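Local atomic coordinates of dermonecrotic toxin (Pasteurella multocida, PDB entry 2EBF), a protein that acts as a potent mitogen that induces bone resorption, is linked to severe progressive atrophic rhinitis in pigs, and is represented here by its C-terminal region. Residues S211-I216 / F293-E298; M270-S275 / D464-P469. One frame throughout, in Å; residues are numbered along the deposited sequence.

Contact 1: S211-I216 / F293-E298; sequences SVFDKI and FSMLQE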
ATOM      1  N   SER A 211      28.926  25.803   3.570  1.00 41.53           N
ATOM      2  CA  SER A 211      29.020  27.154   2.999  1.00 41.59           C
ATOM      3  C   SER A 211      27.736  27.620   2.308  1.00 41.48           C
ATOM      4  O   SER A 211      27.532  28.816   2.116  1.00 41.22           O
ATOM      5  CB  SER A 211      30.207  27.256   2.030  1.00 41.69           C
ATOM      6  OG  SER A 211      29.930  26.612   0.798  1.00 42.29           O
ATOM      7  N   VAL A 212      26.883  26.666   1.933  1.00 41.89           N
ATOM      8  CA  VAL A 212      25.573  26.947   1.332  1.00 42.02           C
ATOM      9  C   VAL A 212      24.711  27.834   2.246  1.00 42.19           C
ATOM     10  O   VAL A 212      23.833  28.565   1.779  1.00 41.82           O
ATOM     11  CB  VAL A 212      24.816  25.630   0.983  1.00 42.27           C
ATOM     12  CG1 VAL A 212      23.500  25.926   0.289  1.00 42.67           C
ATOM     13  CG2 VAL A 212      25.662  24.750   0.079  1.00 42.51           C
ATOM     14  N   PHE A 213      24.976  27.770   3.548  1.00 42.55           N
ATOM     15  CA  PHE A 213      24.266  28.600   4.519  1.00 43.42           C
ATOM     16  C   PHE A 213      24.606  30.082   4.396  1.00 43.95           C
ATOM     17  O   PHE A 213      23.817  30.938   4.798  1.00 43.95           O
ATOM     18  CB  PHE A 213      24.543  28.117   5.938  1.00 43.26           C
ATOM     19  CG  PHE A 213      23.773  26.893   6.312  1.00 43.61           C
ATOM     20  CD1 PHE A 213      22.399  26.957   6.523  1.00 43.42           C
ATOM     21  CD2 PHE A 213      24.419  25.672   6.462  1.00 43.81           C
ATOM     22  CE1 PHE A 213      21.677  25.821   6.870  1.00 43.74           C
ATOM     23  CE2 PHE A 213      23.705  24.530   6.814  1.00 43.31           C
ATOM     24  CZ  PHE A 213      22.332  24.606   7.017  1.00 43.42           C
ATOM     25  N   ASP A 214      25.778  30.374   3.836  1.00 44.68           N
ATOM     26  CA  ASP A 214      26.233  31.751   3.653  1.00 45.60           C
ATOM     27  C   ASP A 214      25.702  32.337   2.351  1.00 46.42           C
ATOM     28  O   ASP A 214      25.789  33.543   2.122  1.00 46.55           O
ATOM     29  CB  ASP A 214      27.759  31.812   3.682  1.00 45.19           C
ATOM     30  CG  ASP A 214      28.339  31.240   4.960  1.00 45.19           C
ATOM     31  OD1 ASP A 214      27.640  31.243   5.997  1.00 44.80           O
ATOM     32  OD2 ASP A 214      29.498  30.782   4.930  1.00 44.79           O
ATOM     33  N   LYS A 215      25.144  31.472   1.508  1.00 47.38           N
ATOM     34  CA  LYS A 215      24.591  31.888   0.227  1.00 48.44           C
ATOM     35  C   LYS A 215      23.183  32.460   0.356  1.00 48.75           C
ATOM     36  O   LYS A 215      22.697  33.130  -0.557  1.00 48.80           O
ATOM     37  CB  LYS A 215      24.593  30.721  -0.767  1.00 48.71           C
ATOM     38  CG  LYS A 215      25.837  30.626  -1.652  1.00 50.23           C
ATOM     39  CD  LYS A 215      27.011  29.948  -0.948  1.00 52.94           C
ATOM     40  CE  LYS A 215      27.997  29.362  -1.960  1.00 54.10           C
ATOM     41  NZ  LYS A 215      29.266  28.920  -1.309  1.00 55.37           N
ATOM     42  N   ILE A 216      22.530  32.193   1.486  1.00 49.34           N
ATOM     43  CA  ILE A 216      21.148  32.638   1.699  1.00 50.02           C
ATOM     44  C   ILE A 216      21.064  34.118   2.089  1.00 50.65           C
ATOM     45  O   ILE A 216      22.024  34.688   2.609  1.00 50.63           O
ATOM     46  CB  ILE A 216      20.381  31.749   2.724  1.00 49.92           C
ATOM     47  CG1 ILE A 216      21.024  31.822   4.109  1.00 49.60           C
ATOM     48  CG2 ILE A 216      20.294  30.303   2.217  1.00 49.81           C
ATOM     49  CD1 ILE A 216      20.130  31.345   5.231  1.00 49.35           C
ATOM     50  N   PHE A 293      16.513  25.729  11.997  1.00 40.70           N
ATOM     51  CA  PHE A 293      15.508  25.179  11.091  1.00 40.27           C
ATOM     52  C   PHE A 293      15.088  26.198  10.036  1.00 40.45           C
ATOM     53  O   PHE A 293      14.858  25.841   8.878  1.00 40.12           O
ATOM     54  CB  PHE A 293      14.293  24.679  11.893  1.00 40.16           C
ATOM     55  CG  PHE A 293      13.306  23.867  11.085  1.00 39.59           C
ATOM     56  CD1 PHE A 293      11.974  24.263  10.994  1.00 39.10           C
ATOM     57  CD2 PHE A 293      13.705  22.704  10.424  1.00 39.07           C
ATOM     58  CE1 PHE A 293      11.051  23.516  10.260  1.00 39.25           C
ATOM     59  CE2 PHE A 293      12.783  21.948   9.678  1.00 38.34           C
ATOM     60  CZ  PHE A 293      11.461  22.359   9.597  1.00 38.38           C
ATOM     61  N   SER A 294      15.006  27.467  10.437  1.00 40.51           N
ATOM     62  CA  SER A 294      14.654  28.560   9.523  1.00 40.88           C
ATOM     63  C   SER A 294      15.627  28.692   8.351  1.00 41.13           C
ATOM     64  O   SER A 294      15.210  28.963   7.221  1.00 41.08           O
ATOM     65  CB  SER A 294      14.580  29.893  10.277  1.00 40.83           C
ATOM     66  OG  SER A 294      13.494  29.889  11.182  1.00 40.99           O
ATOM     67  N   MET A 295      16.918  28.506   8.619  1.00 41.53           N
ATOM     68  CA  MET A 295      17.909  28.589   7.550  1.00 42.28           C
ATOM     69  C   MET A 295      18.029  27.313   6.736  1.00 41.45           C
ATOM     70  O   MET A 295      18.371  27.380   5.559  1.00 41.84           O
ATOM     71  CB  MET A 295      19.276  29.091   8.028  1.00 42.39           C
ATOM     72  CG  MET A 295      19.962  28.330   9.139  1.00 42.99           C
ATOM     73  SD  MET A 295      21.270  29.417   9.757  1.00 44.82           S
ATOM     74  CE  MET A 295      21.914  28.477  11.132  1.00 43.17           C
ATOM     75  N   LEU A 296      17.746  26.163   7.346  1.00 40.92           N
ATOM     76  CA  LEU A 296      17.571  24.928   6.572  1.00 40.19           C
ATOM     77  C   LEU A 296      16.519  25.136   5.495  1.00 39.84           C
ATOM     78  O   LEU A 296      16.730  24.784   4.332  1.00 39.36           O
ATOM     79  CB  LEU A 296      17.147  23.759   7.457  1.00 40.26           C
ATOM     80  CG  LEU A 296      18.182  22.932   8.217  1.00 40.36           C
ATOM     81  CD1 LEU A 296      17.464  21.778   8.890  1.00 40.54           C
ATOM     82  CD2 LEU A 296      19.272  22.405   7.298  1.00 40.90           C
ATOM     83  N   GLN A 297      15.393  25.722   5.895  1.00 39.25           N
ATOM     84  CA  GLN A 297      14.286  25.976   4.983  1.00 39.16           C
ATOM     85  C   GLN A 297      14.629  27.045   3.948  1.00 38.89           C
ATOM     86  O   GLN A 297      14.117  27.011   2.831  1.00 38.58           O
ATOM     87  CB  GLN A 297      13.018  26.340   5.759  1.00 39.09           C
ATOM     88  CG  GLN A 297      12.449  25.177   6.570  1.00 39.12           C
ATOM     89  CD  GLN A 297      11.189  25.537   7.329  1.00 39.89           C
ATOM     90  OE1 GLN A 297      10.098  25.066   6.999  1.00 41.73           O
ATOM     91  NE2 GLN A 297      11.329  26.380   8.347  1.00 39.99           N
ATOM     92  N   GLU A 298      15.490  27.994   4.321  1.00 38.71           N
ATOM     93  CA  GLU A 298      15.966  28.988   3.354  1.00 38.66           C
ATOM     94  C   GLU A 298      16.900  28.363   2.331  1.00 37.84           C
ATOM     95  O   GLU A 298      16.774  28.634   1.133  1.00 38.00           O
ATOM     96  CB  GLU A 298      16.618  30.193   4.038  1.00 38.92           C
ATOM     97  CG  GLU A 298      15.585  31.174   4.566  1.00 40.99           C
ATOM     98  CD  GLU A 298      16.127  32.572   4.819  1.00 42.67           C
ATOM     99  OE1 GLU A 298      17.206  32.931   4.285  1.00 43.63           O
ATOM    100  OE2 GLU A 298      15.444  33.317   5.554  1.00 44.53           O
TER
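M295 sits against both F213 and I216, and its side chain is the one to follow. Its CB meets the tip of the isoleucine, with I216 CD1 3.7 Å from M295 CB. The next carbon, CG, is set between the backbone N and the carbonyl carbon (chi1 57°), a turn that brings M295 CG to 3.8 Å from F213 CE1. From there the chain runs out extended, and SD makes an oblique Met-aromatic contact, 5.1 Å from the centroid of the F213 ring and 48° off its normal. CE carries on past SD, farther from that ring. The far end of the ring reaches the next residue: F213 CZ meets L296 CD2 at 3.8 Å, with the methyl at the ring edge.

I216 also lies across E298, its CD1 3.5 Å from E298 OE1, while OE2 hydrogen-bonds T218. No hydrogen bond joins the segments; they meet by van der Waals packing, mostly of hydrocarbon.

The irregular helical turn at 211-215 belongs to the loop between strand 205-207 and helix 234-248. It rests on helix 288-300, where V299 also touches F213 and I216, and L238 and L241 of helix 234-248 pack against M295.

Contact 2: M270-S275 / D464-P469; sequences MFYSIS and DNSVPP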
ATOM      1  N   MET A 270      10.900  17.979  13.293  1.00 34.75           N
ATOM      2  CA  MET A 270      11.372  19.341  13.489  1.00 35.38           C
ATOM      3  C   MET A 270      10.258  20.364  13.306  1.00 35.43           C
ATOM      4  O   MET A 270      10.131  21.288  14.111  1.00 35.63           O
ATOM      5  CB  MET A 270      12.530  19.644  12.547  1.00 35.24           C
ATOM      6  CG  MET A 270      13.754  18.823  12.837  1.00 34.78           C
ATOM      7  SD  MET A 270      15.160  19.485  11.942  1.00 37.03           S
ATOM      8  CE  MET A 270      16.463  18.442  12.576  1.00 35.80           C
ATOM      9  N   PHE A 271       9.447  20.187  12.268  1.00 35.15           N
ATOM     10  CA  PHE A 271       8.367  21.122  11.959  1.00 35.68           C
ATOM     11  C   PHE A 271       7.363  21.282  13.101  1.00 35.86           C
ATOM     12  O   PHE A 271       6.893  22.391  13.367  1.00 36.09           O
ATOM     13  CB  PHE A 271       7.633  20.706  10.686  1.00 35.76           C
ATOM     14  CG  PHE A 271       6.522  21.638  10.292  1.00 36.36           C
ATOM     15  CD1 PHE A 271       6.761  22.692   9.414  1.00 37.71           C
ATOM     16  CD2 PHE A 271       5.239  21.468  10.800  1.00 37.31           C
ATOM     17  CE1 PHE A 271       5.737  23.558   9.043  1.00 38.37           C
ATOM     18  CE2 PHE A 271       4.203  22.331  10.437  1.00 38.87           C
ATOM     19  CZ  PHE A 271       4.458  23.380   9.553  1.00 38.24           C
ATOM     20  N   TYR A 272       7.032  20.175  13.762  1.00 35.85           N
ATOM     21  CA  TYR A 272       6.018  20.193  14.823  1.00 35.91           C
ATOM     22  C   TYR A 272       6.578  20.480  16.216  1.00 36.40           C
ATOM     23  O   TYR A 272       5.816  20.724  17.150  1.00 36.67           O
ATOM     24  CB  TYR A 272       5.181  18.902  14.800  1.00 35.13           C
ATOM     25  CG  TYR A 272       4.144  18.910  13.698  1.00 34.96           C
ATOM     26  CD1 TYR A 272       4.254  18.066  12.584  1.00 33.32           C
ATOM     27  CD2 TYR A 272       3.067  19.796  13.751  1.00 34.64           C
ATOM     28  CE1 TYR A 272       3.294  18.100  11.565  1.00 33.29           C
ATOM     29  CE2 TYR A 272       2.115  19.837  12.739  1.00 34.89           C
ATOM     30  CZ  TYR A 272       2.232  18.991  11.653  1.00 34.06           C
ATOM     31  OH  TYR A 272       1.269  19.050  10.673  1.00 34.26           O
ATOM     32  N   SER A 273       7.900  20.474  16.347  1.00 37.05           N
ATOM     33  CA  SER A 273       8.549  20.795  17.615  1.00 37.92           C
ATOM     34  C   SER A 273       9.320  22.124  17.590  1.00 38.39           C
ATOM     35  O   SER A 273       9.809  22.574  18.628  1.00 38.42           O
ATOM     36  CB  SER A 273       9.461  19.642  18.077  1.00 37.64           C
ATOM     37  OG  SER A 273      10.501  19.392  17.141  1.00 39.04           O
ATOM     38  N   ILE A 274       9.419  22.753  16.417  1.00 38.77           N
ATOM     39  CA  ILE A 274      10.182  23.999  16.271  1.00 39.62           C
ATOM     40  C   ILE A 274       9.371  25.104  15.574  1.00 40.26           C
ATOM     41  O   ILE A 274       9.039  24.992  14.391  1.00 40.07           O
ATOM     42  CB  ILE A 274      11.542  23.763  15.553  1.00 39.46           C
ATOM     43  CG1 ILE A 274      12.423  22.803  16.363  1.00 39.35           C
ATOM     44  CG2 ILE A 274      12.270  25.079  15.318  1.00 39.48           C
ATOM     45  CD1 ILE A 274      13.572  22.181  15.577  1.00 39.58           C
ATOM     46  N   SER A 275       9.058  26.162  16.329  1.00 40.87           N
ATOM     47  CA  SER A 275       8.311  27.322  15.821  1.00 41.57           C
ATOM     48  C   SER A 275       8.384  28.474  16.833  1.00 42.37           C
ATOM     49  O   SER A 275       8.920  28.285  17.926  1.00 42.23           O
ATOM     50  CB  SER A 275       6.849  26.951  15.555  1.00 41.57           C
ATOM     51  OG  SER A 275       6.096  27.008  16.751  1.00 41.36           O
ATOM     52  N   ASP A 464       5.198  10.720   9.436  1.00 29.37           N
ATOM     53  CA  ASP A 464       5.603  10.798   8.034  1.00 29.15           C
ATOM     54  C   ASP A 464       4.489  11.416   7.188  1.00 28.97           C
ATOM     55  O   ASP A 464       3.332  10.991   7.282  1.00 28.78           O
ATOM     56  CB  ASP A 464       6.000   9.414   7.502  1.00 29.53           C
ATOM     57  CG  ASP A 464       6.461   9.458   6.062  1.00 29.65           C
ATOM     58  OD1 ASP A 464       5.973   8.628   5.268  1.00 31.75           O
ATOM     59  OD2 ASP A 464       7.301  10.320   5.711  1.00 30.93           O
ATOM     60  N   ASN A 465       4.843  12.416   6.378  1.00 28.77           N
ATOM     61  CA  ASN A 465       3.904  13.059   5.435  1.00 29.52           C
ATOM     62  C   ASN A 465       2.843  13.921   6.142  1.00 30.01           C
ATOM     63  O   ASN A 465       1.765  14.186   5.590  1.00 30.23           O
ATOM     64  CB  ASN A 465       3.250  12.005   4.519  1.00 29.49           C
ATOM     65  CG  ASN A 465       2.944  12.532   3.115  1.00 30.40           C
ATOM     66  OD1 ASN A 465       2.294  11.846   2.305  1.00 33.48           O
ATOM     67  ND2 ASN A 465       3.417  13.730   2.812  1.00 28.68           N
ATOM     68  N   SER A 466       3.165  14.368   7.359  1.00 29.96           N
ATOM     69  CA  SER A 466       2.202  15.074   8.217  1.00 30.73           C
ATOM     70  C   SER A 466       2.241  16.605   8.152  1.00 31.47           C
ATOM     71  O   SER A 466       1.408  17.272   8.783  1.00 31.83           O
ATOM     72  CB  SER A 466       2.363  14.621   9.667  1.00 30.16           C
ATOM     73  OG  SER A 466       3.635  14.984  10.170  1.00 29.50           O
ATOM     74  N   VAL A 467       3.186  17.157   7.394  1.00 32.58           N
ATOM     75  CA  VAL A 467       3.353  18.612   7.289  1.00 33.36           C
ATOM     76  C   VAL A 467       2.497  19.173   6.148  1.00 34.63           C
ATOM     77  O   VAL A 467       2.501  18.630   5.044  1.00 34.57           O
ATOM     78  CB  VAL A 467       4.851  18.990   7.117  1.00 33.51           C
ATOM     79  CG1 VAL A 467       5.041  20.490   6.821  1.00 33.09           C
ATOM     80  CG2 VAL A 467       5.629  18.602   8.358  1.00 33.22           C
ATOM     81  N   PRO A 468       1.739  20.256   6.415  1.00 35.77           N
ATOM     82  CA  PRO A 468       0.960  20.913   5.360  1.00 36.76           C
ATOM     83  C   PRO A 468       1.855  21.472   4.230  1.00 37.64           C
ATOM     84  O   PRO A 468       3.068  21.582   4.413  1.00 37.50           O
ATOM     85  CB  PRO A 468       0.218  22.030   6.113  1.00 36.72           C
ATOM     86  CG  PRO A 468       1.007  22.237   7.363  1.00 36.94           C
ATOM     87  CD  PRO A 468       1.555  20.906   7.725  1.00 35.78           C
ATOM     88  N   PRO A 469       1.267  21.834   3.072  1.00 38.69           N
ATOM     89  CA  PRO A 469      -0.163  21.876   2.781  1.00 39.36           C
ATOM     90  C   PRO A 469      -0.770  20.518   2.446  1.00 39.93           C
ATOM     91  O   PRO A 469      -0.146  19.701   1.758  1.00 39.89           O
ATOM     92  CB  PRO A 469      -0.247  22.810   1.576  1.00 39.55           C
ATOM     93  CG  PRO A 469       1.058  22.656   0.885  1.00 39.59           C
ATOM     94  CD  PRO A 469       2.077  22.254   1.912  1.00 38.99           C
TER
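S466 meets Y272 of helix 267-273, and there the loop 464-469 makes a hydrogen bond to the helix. The phenol donates from Y272 OH to S466 O over 2.6 Å, a short bond. The donor is tilted 34° from the carbonyl plane, so the hydroxyl approaches from somewhat above that plane. The serine side chain keeps to the rim of the same ring: S466 OG is 3.4 Å from Y272 CE1, near the ring plane, while its own hydrogen bond goes to the carbonyl of S463.

V467 comes next and turns both methyls to the aromatic pair. With its CG1 anti to the backbone N (chi1 173°), that methyl is placed above F271, 3.7 Å from the ring centroid and only 8° off the normal, a clear CH-pi contact. The other branch covers the root of the same ring, V467 CG2 being 3.7 Å from F271 CG, and also reaches Y272 CE1. F271 in turn meets the face of the Y272 ring edge-on, its CD2 over the middle, while V467 CG1 covers a face of F271.

P468 finishes the contact with its CD, which lies 3.5 Å from Y272 OH and 4.0 Å from F271 CE2, oblique to both rings.

Chemically, this is an apolar patch with a single hydrogen bond between the two segments. Because its acceptor is a backbone oxygen, it locates the chain itself. E268, one turn earlier in the helix, adds a second polar link by accepting from N465 N. K475 of helix 473-490 donates to the carbonyls of N465 and V467, on either side of S466 in sequence, so the loop is gripped through its backbone by both helices.

In the fold
The two contacts lie with their centres about 18 Å apart, on the same side of the chain's centre and within the C2 domain. Their segments alternate along the chain: 211-216, 270-275, 293-298, then 464-469. Helices 267-273 and 288-300 follow each other and touch through F293, whose ring packs on M270 and F271 and whose CB meets I274. Contact 1 brings the earlier loop onto helix 288-300, whereas contact 2 joins helix 267-273 to the loop leaving strand 456-461, an outermost strand of the mixed six-stranded sheet. Contact 2 thus makes the link to the sheet, and contact 1 joins it through the packing of F293 on helix 267-273, while the phosphonate site lies in the C3 domain.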